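Local coordinates for protein cytidylyltransferase (Leptospira borgpetersenii serovar Hardjo-bovis, PDB 6OEW) that probably acts as a metal-binding nucleotidyltransferase, transferring a cytidylyl group as other members of its GT-A-like cytidylyltransferase family do, at residues Gly12-Ala17 with Val55-Glu60; Leu30-Thr35 with Thr209-Ile214; Lys46-Gln51 with Ile116-Val121; Ile102-Gly107 with Asp147-Thr152; Asn136-Thr141 with Phe185-Asn190. One frame throughout, in Å; residues are numbered along the deposited sequence.

Contact 1: Gly12-Ala17 with Val55-Glu60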
# COMPACT_ATOMS: atom_id res chain seq x y z
N GLY A 12 0.18 -12.68 3.07
CA GLY A 12 0.35 -12.26 1.69
C GLY A 12 0.35 -10.74 1.58
O GLY A 12 -0.49 -10.09 2.20
N ILE A 13 1.30 -10.17 0.85
CA ILE A 13 1.30 -8.73 0.59
C ILE A 13 0.65 -8.53 -0.79
O ILE A 13 1.25 -8.85 -1.82
CB ILE A 13 2.70 -8.12 0.65
CG1 ILE A 13 3.36 -8.34 2.00
CG2 ILE A 13 2.61 -6.59 0.34
CD1 ILE A 13 4.84 -7.96 2.03
N LEU A 14 -0.58 -8.02 -0.79
CA LEU A 14 -1.41 -7.97 -1.99
C LEU A 14 -1.55 -6.50 -2.38
O LEU A 14 -2.24 -5.73 -1.69
CB LEU A 14 -2.77 -8.61 -1.73
CG LEU A 14 -2.77 -10.05 -1.24
CD1 LEU A 14 -4.16 -10.62 -1.40
CD2 LEU A 14 -1.73 -10.89 -1.97
N ILE A 15 -0.89 -6.12 -3.47
CA ILE A 15 -0.80 -4.73 -3.90
C ILE A 15 -1.76 -4.50 -5.05
O ILE A 15 -1.59 -5.06 -6.14
CB ILE A 15 0.62 -4.36 -4.33
CG1 ILE A 15 1.64 -4.84 -3.30
CG2 ILE A 15 0.74 -2.84 -4.59
CD1 ILE A 15 2.99 -4.92 -3.91
N GLN A 16 -2.75 -3.64 -4.85
CA GLN A 16 -3.64 -3.27 -5.94
C GLN A 16 -3.03 -2.13 -6.75
O GLN A 16 -2.56 -1.13 -6.19
CB GLN A 16 -5.03 -2.89 -5.41
CG GLN A 16 -5.03 -1.75 -4.43
CD GLN A 16 -6.43 -1.29 -4.10
OE1 GLN A 16 -7.05 -1.77 -3.16
NE2 GLN A 16 -6.95 -0.34 -4.89
N ALA A 17 -2.99 -2.31 -8.06
CA ALA A 17 -2.41 -1.30 -8.93
C ALA A 17 -3.05 -1.42 -10.29
O ALA A 17 -3.38 -2.52 -10.73
CB ALA A 17 -0.89 -1.46 -9.07
N VAL A 55 1.98 -10.23 -4.27
CA VAL A 55 1.19 -10.37 -5.49
C VAL A 55 0.71 -8.99 -5.89
O VAL A 55 0.23 -8.22 -5.04
CB VAL A 55 -0.00 -11.33 -5.30
CG1 VAL A 55 -0.63 -11.68 -6.67
CG2 VAL A 55 0.40 -12.60 -4.48
N VAL A 56 0.82 -8.66 -7.18
CA VAL A 56 0.20 -7.46 -7.72
C VAL A 56 -1.17 -7.83 -8.25
O VAL A 56 -1.32 -8.76 -9.07
CB VAL A 56 1.07 -6.82 -8.82
CG1 VAL A 56 0.31 -5.69 -9.54
CG2 VAL A 56 2.39 -6.30 -8.25
N LEU A 57 -2.19 -7.12 -7.78
CA LEU A 57 -3.57 -7.37 -8.15
C LEU A 57 -3.98 -6.23 -9.08
O LEU A 57 -4.07 -5.08 -8.65
CB LEU A 57 -4.48 -7.38 -6.94
CG LEU A 57 -4.61 -8.66 -6.09
CD1 LEU A 57 -3.23 -9.16 -5.65
CD2 LEU A 57 -5.50 -8.34 -4.91
N THR A 58 -4.28 -6.56 -10.34
CA THR A 58 -4.64 -5.51 -11.29
C THR A 58 -5.90 -5.94 -12.04
O THR A 58 -6.58 -6.88 -11.61
CB THR A 58 -3.44 -5.22 -12.21
OG1 THR A 58 -3.69 -4.03 -13.00
CG2 THR A 58 -3.15 -6.41 -13.13
N THR A 59 -6.26 -5.25 -13.12
CA THR A 59 -7.48 -5.59 -13.85
C THR A 59 -7.14 -6.44 -15.06
O THR A 59 -5.98 -6.63 -15.42
CB THR A 59 -8.25 -4.34 -14.32
OG1 THR A 59 -7.73 -3.95 -15.59
CG2 THR A 59 -8.09 -3.17 -13.33
N GLU A 60 -8.19 -6.90 -15.73
CA GLU A 60 -8.09 -7.68 -16.95
C GLU A 60 -8.07 -6.81 -18.20
O GLU A 60 -8.00 -7.35 -19.31
CB GLU A 60 -9.26 -8.66 -17.05
CG GLU A 60 -9.34 -9.62 -15.85
CD GLU A 60 -10.39 -10.71 -16.03
OE1 GLU A 60 -11.24 -10.89 -15.13
OE2 GLU A 60 -10.36 -11.37 -17.08
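L14 and V55 pair in parallel between strands 11-16 and 54-59, which are joined by the right-handed beta-alpha-beta crossover, through helix 37-45, that opens the Rossmann-like sheet of this GT-A-type fold. Four backbone bonds lace the strands in the alternating parallel pattern: V55 N to I13 O, I15 N to V55 O, L57 N to I15 O, and A17 N to L57 O. The shortest, from L57 N to I15 O, spans 2.7 Å and is almost straight at its hydrogen (174°). On one face L14 and V55 run alongside each other in the same direction, with L14 CD2 3.7 Å from V55 CG2. L57 comes against the root of L14, its CD1 4.0 Å from L14 CB. Helix 86-96 covers this face, A93 against L57 and Y90 against Q16, and its Y90 OH bonds to L14 O. On the other face are I15 and V56, I15 reaching M41, L42 and L45 of helix 37-45 and V56 touching L42. Past the last bridge T58 OG1, anti to its own backbone N (chi1 -170°), donates to A17 O over 2.7 Å.

Contact 2: Leu30-Thr35 with Thr209-Ile214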
# COMPACT_ATOMS: atom_id res chain seq x y z
N LEU A 30 5.32 5.58 -14.62
CA LEU A 30 6.21 6.71 -14.77
C LEU A 30 7.65 6.34 -14.39
O LEU A 30 7.87 5.56 -13.45
CB LEU A 30 5.76 7.88 -13.90
CG LEU A 30 4.58 8.71 -14.35
CD1 LEU A 30 4.12 9.61 -13.23
CD2 LEU A 30 5.02 9.53 -15.56
N PRO A 31 8.63 6.91 -15.08
CA PRO A 31 10.03 6.69 -14.71
C PRO A 31 10.27 7.15 -13.28
O PRO A 31 9.80 8.21 -12.87
CB PRO A 31 10.81 7.55 -15.71
CG PRO A 31 9.89 7.73 -16.86
CD PRO A 31 8.50 7.72 -16.31
N PHE A 32 11.01 6.33 -12.52
CA PHE A 32 11.27 6.63 -11.11
C PHE A 32 12.58 5.95 -10.72
O PHE A 32 12.68 4.72 -10.76
CB PHE A 32 10.10 6.15 -10.23
CG PHE A 32 10.08 6.78 -8.85
CD1 PHE A 32 10.05 8.16 -8.71
CD2 PHE A 32 10.09 6.00 -7.72
CE1 PHE A 32 10.03 8.75 -7.46
CE2 PHE A 32 10.06 6.58 -6.44
CZ PHE A 32 10.02 7.95 -6.31
N GLY A 33 13.59 6.74 -10.37
CA GLY A 33 14.91 6.16 -10.18
C GLY A 33 15.33 5.46 -11.46
O GLY A 33 15.15 5.98 -12.56
N ASP A 34 15.89 4.26 -11.32
CA ASP A 34 16.25 3.49 -12.50
C ASP A 34 15.14 2.54 -12.94
O ASP A 34 15.39 1.63 -13.74
CB ASP A 34 17.54 2.71 -12.26
CG ASP A 34 17.41 1.65 -11.17
OD1 ASP A 34 16.36 1.56 -10.51
OD2 ASP A 34 18.38 0.89 -10.99
N THR A 35 13.91 2.75 -12.47
CA THR A 35 12.82 1.84 -12.80
C THR A 35 11.52 2.62 -13.03
O THR A 35 11.55 3.73 -13.58
CB THR A 35 12.70 0.77 -11.70
OG1 THR A 35 11.68 -0.18 -12.02
CG2 THR A 35 12.44 1.39 -10.32
N THR A 209 7.91 15.83 -6.06
CA THR A 209 8.33 15.67 -4.67
C THR A 209 9.02 14.33 -4.45
O THR A 209 10.09 14.25 -3.84
CB THR A 209 7.09 15.77 -3.76
OG1 THR A 209 6.51 17.07 -3.89
CG2 THR A 209 7.47 15.50 -2.26
N LEU A 210 8.38 13.25 -4.92
CA LEU A 210 8.94 11.92 -4.71
C LEU A 210 10.24 11.76 -5.47
O LEU A 210 11.18 11.11 -4.99
CB LEU A 210 7.92 10.86 -5.15
CG LEU A 210 6.65 10.80 -4.29
CD1 LEU A 210 5.60 10.00 -5.01
CD2 LEU A 210 6.96 10.15 -2.93
N LYS A 211 10.33 12.34 -6.67
CA LYS A 211 11.58 12.29 -7.40
C LYS A 211 12.69 12.99 -6.64
O LYS A 211 13.84 12.52 -6.61
CB LYS A 211 11.40 12.91 -8.79
CG LYS A 211 10.82 11.90 -9.78
CD LYS A 211 10.41 12.55 -11.14
CE LYS A 211 11.21 13.75 -11.56
NZ LYS A 211 10.71 14.34 -12.89
N SER A 212 12.37 14.11 -5.99
CA SER A 212 13.38 14.79 -5.20
C SER A 212 13.80 13.95 -3.99
O SER A 212 15.00 13.85 -3.69
CB SER A 212 12.86 16.16 -4.78
OG SER A 212 12.74 16.99 -5.92
N CYS A 213 12.83 13.32 -3.33
CA CYS A 213 13.11 12.45 -2.20
C CYS A 213 14.18 11.42 -2.51
O CYS A 213 15.19 11.31 -1.81
CB CYS A 213 11.83 11.72 -1.77
SG CYS A 213 10.67 12.68 -0.83
N ILE A 214 13.93 10.59 -3.54
CA ILE A 214 14.83 9.46 -3.75
C ILE A 214 16.20 9.93 -4.18
O ILE A 214 17.17 9.17 -4.05
CB ILE A 214 14.27 8.44 -4.75
CG1 ILE A 214 14.05 9.09 -6.12
CG2 ILE A 214 12.97 7.81 -4.23
CD1 ILE A 214 13.65 8.08 -7.15
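F32 presses its ring against I214, L210 and K211 of helix 204-214, and no hydrogen bond crosses the contact. The main interaction is a CH-pi contact: I214 CD1 sits over one face of the F32 ring, 3.7 Å from its centroid and only 12° off the ring normal. CG1 of I214 lies between its backbone N and carbonyl carbon (chi1 60°), and CD1 continues from it over the ring. That methyl also touches the backbone of the turn, 3.5 Å from G33 N.

Apolar packing surrounds this contact. The second branch of I214, CG2, meets the far end of the ring, 3.6 Å from F32 CZ, and L210 CB lies 3.8 Å from F32 CE1. K211 contributes the root of its chain, with CG 4.0 Å from F32 CD1. Helix backbone borders the ring edge near its plane: L210 O is 3.6 Å from F32 CE1, and K211 N is beside it.

Backbone hydrogen bonds shape each partner separately. A type II' beta turn from F32 to T35, with G33 at positive phi, is closed by F32 N to T35 O and T35 N to F32 O, a two-residue beta hairpin. On the helix, I214 N bonds to L210 O.

The hairpin of strands 31-32 and 35-36 thus lies against helix 204-214, while F40 of helix 37-45 meets F32 edge-to-face and also touches I214.

Contact 3: Lys46-Gln51 with Ile116-Val121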
# COMPACT_ATOMS: atom_id res chain seq x y z
N LYS A 46 10.84 -6.06 -1.52
CA LYS A 46 11.71 -7.23 -1.50
C LYS A 46 12.46 -7.36 -0.18
O LYS A 46 12.91 -8.46 0.15
CB LYS A 46 12.72 -7.18 -2.66
N PHE A 47 12.60 -6.27 0.57
CA PHE A 47 13.30 -6.32 1.85
C PHE A 47 12.42 -6.81 3.00
O PHE A 47 12.92 -6.99 4.11
CB PHE A 47 13.86 -4.93 2.20
CG PHE A 47 14.94 -4.46 1.25
CD1 PHE A 47 16.26 -4.87 1.40
CD2 PHE A 47 14.63 -3.60 0.20
CE1 PHE A 47 17.24 -4.44 0.53
CE2 PHE A 47 15.62 -3.17 -0.67
CZ PHE A 47 16.92 -3.59 -0.50
N SER A 48 11.12 -7.03 2.77
CA SER A 48 10.24 -7.51 3.82
C SER A 48 10.54 -8.96 4.14
O SER A 48 10.85 -9.76 3.25
CB SER A 48 8.78 -7.36 3.40
OG SER A 48 7.91 -8.02 4.32
N LYS A 49 10.44 -9.32 5.43
CA LYS A 49 10.55 -10.74 5.72
C LYS A 49 9.39 -11.54 5.13
O LYS A 49 9.46 -12.77 5.10
CB LYS A 49 10.67 -10.98 7.23
CG LYS A 49 9.49 -10.46 8.04
CD LYS A 49 9.48 -11.05 9.46
CE LYS A 49 10.14 -10.13 10.48
NZ LYS A 49 9.76 -10.50 11.87
N PHE A 50 8.34 -10.87 4.64
CA PHE A 50 7.22 -11.55 3.98
C PHE A 50 7.24 -11.38 2.46
O PHE A 50 6.19 -11.50 1.81
CB PHE A 50 5.90 -11.06 4.58
CG PHE A 50 5.84 -11.19 6.08
CD1 PHE A 50 5.60 -12.42 6.69
CD2 PHE A 50 6.07 -10.08 6.89
CE1 PHE A 50 5.56 -12.54 8.06
CE2 PHE A 50 6.05 -10.20 8.27
CZ PHE A 50 5.80 -11.43 8.86
N GLN A 51 8.41 -11.14 1.87
CA GLN A 51 8.48 -10.75 0.46
C GLN A 51 8.11 -11.87 -0.51
O GLN A 51 7.73 -11.59 -1.65
CB GLN A 51 9.89 -10.23 0.14
CG GLN A 51 10.99 -11.24 0.40
CD GLN A 51 11.22 -12.14 -0.79
OE1 GLN A 51 10.87 -11.79 -1.93
NE2 GLN A 51 11.78 -13.32 -0.55
N ILE A 116 8.31 -1.06 8.62
CA ILE A 116 7.03 -0.74 9.26
C ILE A 116 6.02 -1.84 8.98
O ILE A 116 5.31 -2.31 9.87
CB ILE A 116 6.52 0.63 8.78
CG1 ILE A 116 7.53 1.72 9.15
CG2 ILE A 116 5.10 0.90 9.33
CD1 ILE A 116 7.18 3.09 8.63
N LEU A 117 5.94 -2.26 7.71
CA LEU A 117 5.06 -3.37 7.36
C LEU A 117 5.35 -4.60 8.23
O LEU A 117 4.42 -5.19 8.79
CB LEU A 117 5.21 -3.71 5.87
CG LEU A 117 4.25 -4.68 5.19
CD1 LEU A 117 4.23 -4.37 3.65
CD2 LEU A 117 4.61 -6.16 5.47
N ASP A 118 6.63 -4.96 8.39
CA ASP A 118 6.95 -6.17 9.13
C ASP A 118 6.60 -6.03 10.60
O ASP A 118 6.14 -7.00 11.23
CB ASP A 118 8.43 -6.52 8.98
CG ASP A 118 8.78 -7.00 7.57
OD1 ASP A 118 7.85 -7.21 6.76
OD2 ASP A 118 9.98 -7.18 7.29
N LEU A 119 6.83 -4.85 11.18
CA LEU A 119 6.47 -4.63 12.59
C LEU A 119 4.98 -4.77 12.79
O LEU A 119 4.52 -5.32 13.80
CB LEU A 119 6.93 -3.25 13.04
CG LEU A 119 8.42 -3.03 13.30
CD1 LEU A 119 8.73 -1.54 13.51
CD2 LEU A 119 8.85 -3.85 14.53
N MET A 120 4.19 -4.25 11.85
CA MET A 120 2.75 -4.32 11.96
C MET A 120 2.27 -5.76 11.83
O MET A 120 1.38 -6.19 12.58
CB MET A 120 2.07 -3.42 10.92
CG MET A 120 2.18 -1.94 11.27
SD MET A 120 1.44 -0.87 10.00
CE MET A 120 -0.29 -1.31 10.13
N VAL A 121 2.87 -6.52 10.90
CA VAL A 121 2.48 -7.92 10.78
C VAL A 121 2.84 -8.68 12.05
O VAL A 121 2.06 -9.49 12.55
CB VAL A 121 3.12 -8.58 9.54
CG1 VAL A 121 2.80 -10.06 9.55
CG2 VAL A 121 2.62 -7.94 8.21
O HOH W 1 11.68 -5.07 6.39
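S48 and K49 grip the carboxylate of D118 with one bond to each oxygen. S48 OG donates to D118 OD1 over 2.6 Å, meeting its syn lone pair. K49 N donates to OD2 of D118 over 2.9 Å, nearly straight (171°) though 29° out of the carboxylate plane. A water bridges OD2 to F47 O, donating to both, so the loop and the water together hold the carboxylate's rotation. S48 OG, anti to its own backbone N (chi1 170°), also accepts from F50 N, an ST turn laid over the type I beta turn S48-Q51; the same hydroxyl therefore orders its loop while reaching helix 114-126. This loop returns from helix 37-45 to strand 54-59 in the first beta-alpha-beta crossover. K49 NZ has its salt bridge with D122, one helical turn on. Beside the polar cluster, F50 sets D118 OD1 at its ring edge, while F50 CZ packs 3.4 Å from V121 CG1. V11 and I13 of strand 11-16 underlie F50 and S48.

Contact 4: Ile102-Gly107 with Asp147-Thr152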
# COMPACT_ATOMS: atom_id res chain seq x y z
N ILE A 102 -4.05 -10.91 5.09
CA ILE A 102 -3.86 -10.02 3.95
C ILE A 102 -3.20 -8.71 4.37
O ILE A 102 -3.74 -7.96 5.19
CB ILE A 102 -5.20 -9.75 3.26
CG1 ILE A 102 -5.71 -11.05 2.63
CG2 ILE A 102 -5.01 -8.63 2.21
CD1 ILE A 102 -7.23 -11.13 2.51
N VAL A 103 -2.06 -8.39 3.76
CA VAL A 103 -1.48 -7.06 3.89
C VAL A 103 -1.89 -6.28 2.64
O VAL A 103 -1.44 -6.57 1.53
CB VAL A 103 0.04 -7.09 4.06
CG1 VAL A 103 0.58 -5.66 4.21
CG2 VAL A 103 0.43 -7.96 5.26
N ARG A 104 -2.80 -5.34 2.82
CA ARG A 104 -3.34 -4.57 1.70
C ARG A 104 -2.51 -3.31 1.49
O ARG A 104 -2.42 -2.47 2.39
CB ARG A 104 -4.79 -4.20 1.93
CG ARG A 104 -5.29 -3.43 0.70
CD ARG A 104 -6.40 -2.53 1.00
NE ARG A 104 -6.96 -1.85 -0.19
CZ ARG A 104 -7.83 -0.86 -0.06
NH1 ARG A 104 -8.16 -0.48 1.17
NH2 ARG A 104 -8.37 -0.28 -1.13
N LEU A 105 -1.91 -3.18 0.29
CA LEU A 105 -1.19 -2.00 -0.13
C LEU A 105 -1.75 -1.56 -1.47
O LEU A 105 -2.34 -2.36 -2.20
CB LEU A 105 0.31 -2.22 -0.31
CG LEU A 105 1.07 -2.85 0.86
CD1 LEU A 105 2.53 -3.07 0.44
CD2 LEU A 105 0.98 -1.97 2.09
N THR A 106 -1.50 -0.30 -1.81
CA THR A 106 -1.93 0.24 -3.10
C THR A 106 -0.71 0.82 -3.81
O THR A 106 0.23 1.32 -3.17
CB THR A 106 -2.99 1.32 -2.94
OG1 THR A 106 -2.41 2.49 -2.34
CG2 THR A 106 -4.16 0.83 -2.09
N GLY A 107 -0.75 0.75 -5.13
CA GLY A 107 0.39 1.15 -5.94
C GLY A 107 0.66 2.64 -6.02
O GLY A 107 1.51 3.08 -6.80
N ASP A 147 0.62 3.95 3.85
CA ASP A 147 -0.61 3.31 4.33
C ASP A 147 -0.49 1.79 4.28
O ASP A 147 -0.13 1.21 3.25
CB ASP A 147 -1.81 3.73 3.49
CG ASP A 147 -2.04 5.24 3.45
OD1 ASP A 147 -1.20 6.03 3.92
OD2 ASP A 147 -3.10 5.62 2.90
N ILE A 148 -0.83 1.16 5.40
CA ILE A 148 -0.80 -0.29 5.52
C ILE A 148 -2.06 -0.70 6.27
O ILE A 148 -2.37 -0.13 7.32
CB ILE A 148 0.46 -0.76 6.28
CG1 ILE A 148 1.73 -0.36 5.52
CG2 ILE A 148 0.39 -2.27 6.52
CD1 ILE A 148 3.06 -0.38 6.38
N GLU A 149 -2.78 -1.66 5.72
CA GLU A 149 -3.91 -2.29 6.37
C GLU A 149 -3.67 -3.79 6.36
O GLU A 149 -3.17 -4.33 5.37
CB GLU A 149 -5.25 -1.94 5.66
CG GLU A 149 -5.49 -0.45 5.66
CD GLU A 149 -6.39 0.01 4.51
OE1 GLU A 149 -6.20 -0.47 3.37
OE2 GLU A 149 -7.26 0.86 4.78
N ILE A 150 -3.97 -4.44 7.48
CA ILE A 150 -3.80 -5.88 7.63
C ILE A 150 -5.10 -6.45 8.16
O ILE A 150 -5.61 -5.99 9.18
CB ILE A 150 -2.64 -6.21 8.58
CG1 ILE A 150 -1.37 -5.45 8.12
CG2 ILE A 150 -2.42 -7.70 8.58
CD1 ILE A 150 -0.17 -5.62 9.10
N PHE A 151 -5.62 -7.48 7.49
CA PHE A 151 -6.82 -8.11 8.00
C PHE A 151 -6.87 -9.58 7.60
O PHE A 151 -6.18 -10.01 6.67
CB PHE A 151 -8.08 -7.38 7.54
CG PHE A 151 -8.04 -6.98 6.09
CD1 PHE A 151 -8.43 -7.88 5.10
CD2 PHE A 151 -7.63 -5.71 5.71
CE1 PHE A 151 -8.41 -7.51 3.75
CE2 PHE A 151 -7.59 -5.34 4.38
CZ PHE A 151 -7.97 -6.23 3.39
N THR A 152 -7.68 -10.34 8.33
CA THR A 152 -7.82 -11.77 8.10
C THR A 152 -8.68 -12.02 6.87
O THR A 152 -9.50 -11.19 6.48
CB THR A 152 -8.46 -12.48 9.30
OG1 THR A 152 -9.79 -12.02 9.51
CG2 THR A 152 -7.63 -12.27 10.58
O HOH W 2 -3.62 0.04 2.49
O HOH W 3 -0.45 1.36 0.61
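Strands 101-106 and 149-152 meet antiparallel near the middle of the mixed sheet, V103 facing I150 as a non-hydrogen-bonded pair flanked by two hydrogen-bonded ones. I102 and F151 exchange both backbone bonds; R104 N donates to E149 O over 2.8 Å, but the return bond, E149 N to R104 O, is weak. On the face carrying I102, R104, E149 and F151, R104 CG is anti to its backbone N (chi1 -179°) and the chain runs alongside E149. R104 NH1 forms a salt bridge with E149 OE1 (2.9 Å), bent at the hydrogen (136°), OE1 tilted from the guanidinium plane. A water donates to E149 OE1 and R104 O, and Q16 OE1 takes R104 NH2, so both charged groups have further polar partners. F151 CE1 lies 3.9 Å from I102 CG2. Opposite, V103, I148 and I150 face helix 114-126. T106 OG1 bonds to D108, which binds magnesium in this protein though not in this chain of the model, putting the strand's C-terminal end beside the metal site, as in GT-A nucleotidyltransferases.

Contact 5: Asn136-Thr141 with Phe185-Asn190. With EDO (1,2-ethanediol), chain E.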
# COMPACT_ATOMS: atom_id res chain seq x y z
N ASN A 136 -2.64 1.58 9.98
CA ASN A 136 -1.92 2.78 10.38
C ASN A 136 -2.45 4.02 9.66
O ASN A 136 -1.80 5.07 9.69
CB ASN A 136 -0.41 2.62 10.12
CG ASN A 136 -0.07 2.70 8.61
OD1 ASN A 136 -0.99 2.75 7.74
ND2 ASN A 136 1.21 2.72 8.29
N CYS A 137 -3.60 3.91 9.00
CA CYS A 137 -4.06 5.04 8.21
C CYS A 137 -5.54 5.33 8.42
O CYS A 137 -6.19 5.90 7.53
CB CYS A 137 -3.75 4.81 6.72
SG CYS A 137 -4.47 3.31 5.99
N PHE A 138 -6.10 4.96 9.57
CA PHE A 138 -7.38 5.53 9.99
C PHE A 138 -7.06 6.87 10.64
O PHE A 138 -7.03 7.90 9.96
CB PHE A 138 -8.12 4.59 10.94
CG PHE A 138 -9.50 5.05 11.31
CD1 PHE A 138 -10.47 5.27 10.35
CD2 PHE A 138 -9.85 5.22 12.65
CE1 PHE A 138 -11.74 5.68 10.70
CE2 PHE A 138 -11.13 5.63 13.00
CZ PHE A 138 -12.07 5.85 12.03
N GLN A 139 -6.77 6.87 11.94
CA GLN A 139 -5.95 7.94 12.49
C GLN A 139 -4.65 7.98 11.70
O GLN A 139 -4.04 6.94 11.44
CB GLN A 139 -5.65 7.69 13.98
CG GLN A 139 -6.78 7.97 14.94
CD GLN A 139 -6.31 7.84 16.38
OE1 GLN A 139 -5.91 8.82 17.01
NE2 GLN A 139 -6.33 6.61 16.90
N ARG A 140 -4.22 9.18 11.29
CA ARG A 140 -3.01 9.32 10.49
C ARG A 140 -1.92 10.05 11.27
O ARG A 140 -2.07 11.23 11.59
CB ARG A 140 -3.31 10.06 9.19
CG ARG A 140 -4.14 9.23 8.24
CD ARG A 140 -4.49 9.98 6.93
NE ARG A 140 -5.08 9.04 5.97
CZ ARG A 140 -4.35 8.25 5.18
NH1 ARG A 140 -3.02 8.31 5.21
NH2 ARG A 140 -4.95 7.40 4.35
N THR A 141 -0.81 9.34 11.54
CA THR A 141 0.39 9.98 12.06
C THR A 141 1.64 9.70 11.23
O THR A 141 2.68 10.29 11.51
CB THR A 141 0.66 9.57 13.53
OG1 THR A 141 0.64 8.14 13.66
CG2 THR A 141 -0.36 10.20 14.47
N PHE A 185 -10.65 -4.29 16.06
CA PHE A 185 -10.03 -3.20 15.32
C PHE A 185 -8.92 -2.57 16.15
O PHE A 185 -9.12 -2.30 17.33
CB PHE A 185 -11.10 -2.15 14.99
CG PHE A 185 -10.58 -0.94 14.24
CD1 PHE A 185 -10.46 -0.95 12.86
CD2 PHE A 185 -10.28 0.24 14.92
CE1 PHE A 185 -10.00 0.17 12.17
CE2 PHE A 185 -9.82 1.37 14.25
CZ PHE A 185 -9.69 1.34 12.86
N PHE A 186 -7.76 -2.34 15.53
CA PHE A 186 -6.63 -1.73 16.22
C PHE A 186 -5.83 -0.86 15.27
O PHE A 186 -5.82 -1.09 14.06
CB PHE A 186 -5.73 -2.79 16.84
CG PHE A 186 -6.39 -3.47 17.97
CD1 PHE A 186 -6.43 -2.85 19.21
CD2 PHE A 186 -7.09 -4.64 17.77
CE1 PHE A 186 -7.09 -3.45 20.25
CE2 PHE A 186 -7.75 -5.25 18.82
CZ PHE A 186 -7.76 -4.65 20.05
N GLU A 187 -5.13 0.11 15.85
CA GLU A 187 -4.40 1.09 15.07
C GLU A 187 -2.93 1.16 15.49
O GLU A 187 -2.58 0.94 16.65
CB GLU A 187 -5.02 2.47 15.21
CG GLU A 187 -6.48 2.51 14.75
CD GLU A 187 -7.03 3.91 14.80
OE1 GLU A 187 -7.76 4.25 15.76
OE2 GLU A 187 -6.68 4.69 13.89
N TYR A 188 -2.10 1.52 14.53
CA TYR A 188 -0.66 1.52 14.72
C TYR A 188 -0.12 2.93 14.53
O TYR A 188 -0.17 3.47 13.41
CB TYR A 188 -0.01 0.53 13.76
CG TYR A 188 1.44 0.28 14.04
CD1 TYR A 188 1.84 -0.61 15.04
CD2 TYR A 188 2.42 0.97 13.33
CE1 TYR A 188 3.19 -0.82 15.30
CE2 TYR A 188 3.76 0.76 13.59
CZ TYR A 188 4.14 -0.14 14.56
OH TYR A 188 5.46 -0.31 14.78
N PRO A 189 0.40 3.58 15.58
CA PRO A 189 0.88 4.96 15.46
C PRO A 189 2.33 5.07 14.98
O PRO A 189 3.15 4.17 15.14
CB PRO A 189 0.77 5.48 16.90
CG PRO A 189 1.13 4.25 17.73
CD PRO A 189 0.52 3.07 16.96
N ASN A 190 2.61 6.24 14.41
CA ASN A 190 3.97 6.74 14.26
C ASN A 190 4.45 7.32 15.59
O ASN A 190 3.66 7.64 16.48
CB ASN A 190 4.00 7.80 13.15
CG ASN A 190 5.40 8.19 12.70
OD1 ASN A 190 6.40 7.51 12.99
ND2 ASN A 190 5.48 9.29 11.96
C1 EDO E . 2.25 10.68 17.69
O1 EDO E . 2.42 12.01 18.19
C2 EDO E . 0.94 10.10 18.20
O2 EDO E . 1.15 8.73 18.53
O HOH W 4 -1.08 5.82 12.12
O HOH W 5 -4.61 4.31 12.01
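With CG of F138 and of F185 each anti to its own backbone N (chi1 -174° and 178°), the two rings meet as a T-shaped pair. The edge of F185 points at the face of F138, centroids 5.6 Å apart and planes at 88°. E187 brings its carboxylate to the edge of the F138 ring and takes two bonds from Q139. OE2 accepts from the backbone N of Q139 over 2.9 Å, nearly in line with its C-O bond. OE1 receives Q139 NE2 at 3.0 Å from above the carboxylate plane. A water accepts from F138 N and lies within bonding distance of E187 OE2. Farther along, N190 N donates to T141 OG1 at 2.8 Å, and N190 ND2 to T141 O. A 1,2-ethanediol, probably from the crystallisation liquor, bonds weakly through O2 to N190 O (3.4 Å). Another water lies 2.6 Å from N136 O and 2.8 Å from Y188 O. N136 OD1 bonds to I148 N, just before strand 149-152. Direct bonds and waters thus join the loop to strand 185-187 and the residues that follow it, and the two donors from Q139 would be expected to stabilise the negative charge of E187.

Contacts 1 and 4 are buried and belong to one sheet: strands 11-16 and 101-106 are neighbours, joined by G12 O to V103 N and Q16 O to G107 N. Both rest on backbone bonding, parallel in contact 1, antiparallel in contact 4, which adds a buried salt bridge. Contact 3, partly buried, packs on them, with I13 against L117 and V121 against V103, but relies on a carboxylate. Contact 5 is a surface contact with water bridges; R140 to D147 links it to contact 4, and Y188 packs on M120 of contact 3. Contact 2 touches none of the others, and its chemistry is mainly apolar, with no hydrogen bond across it.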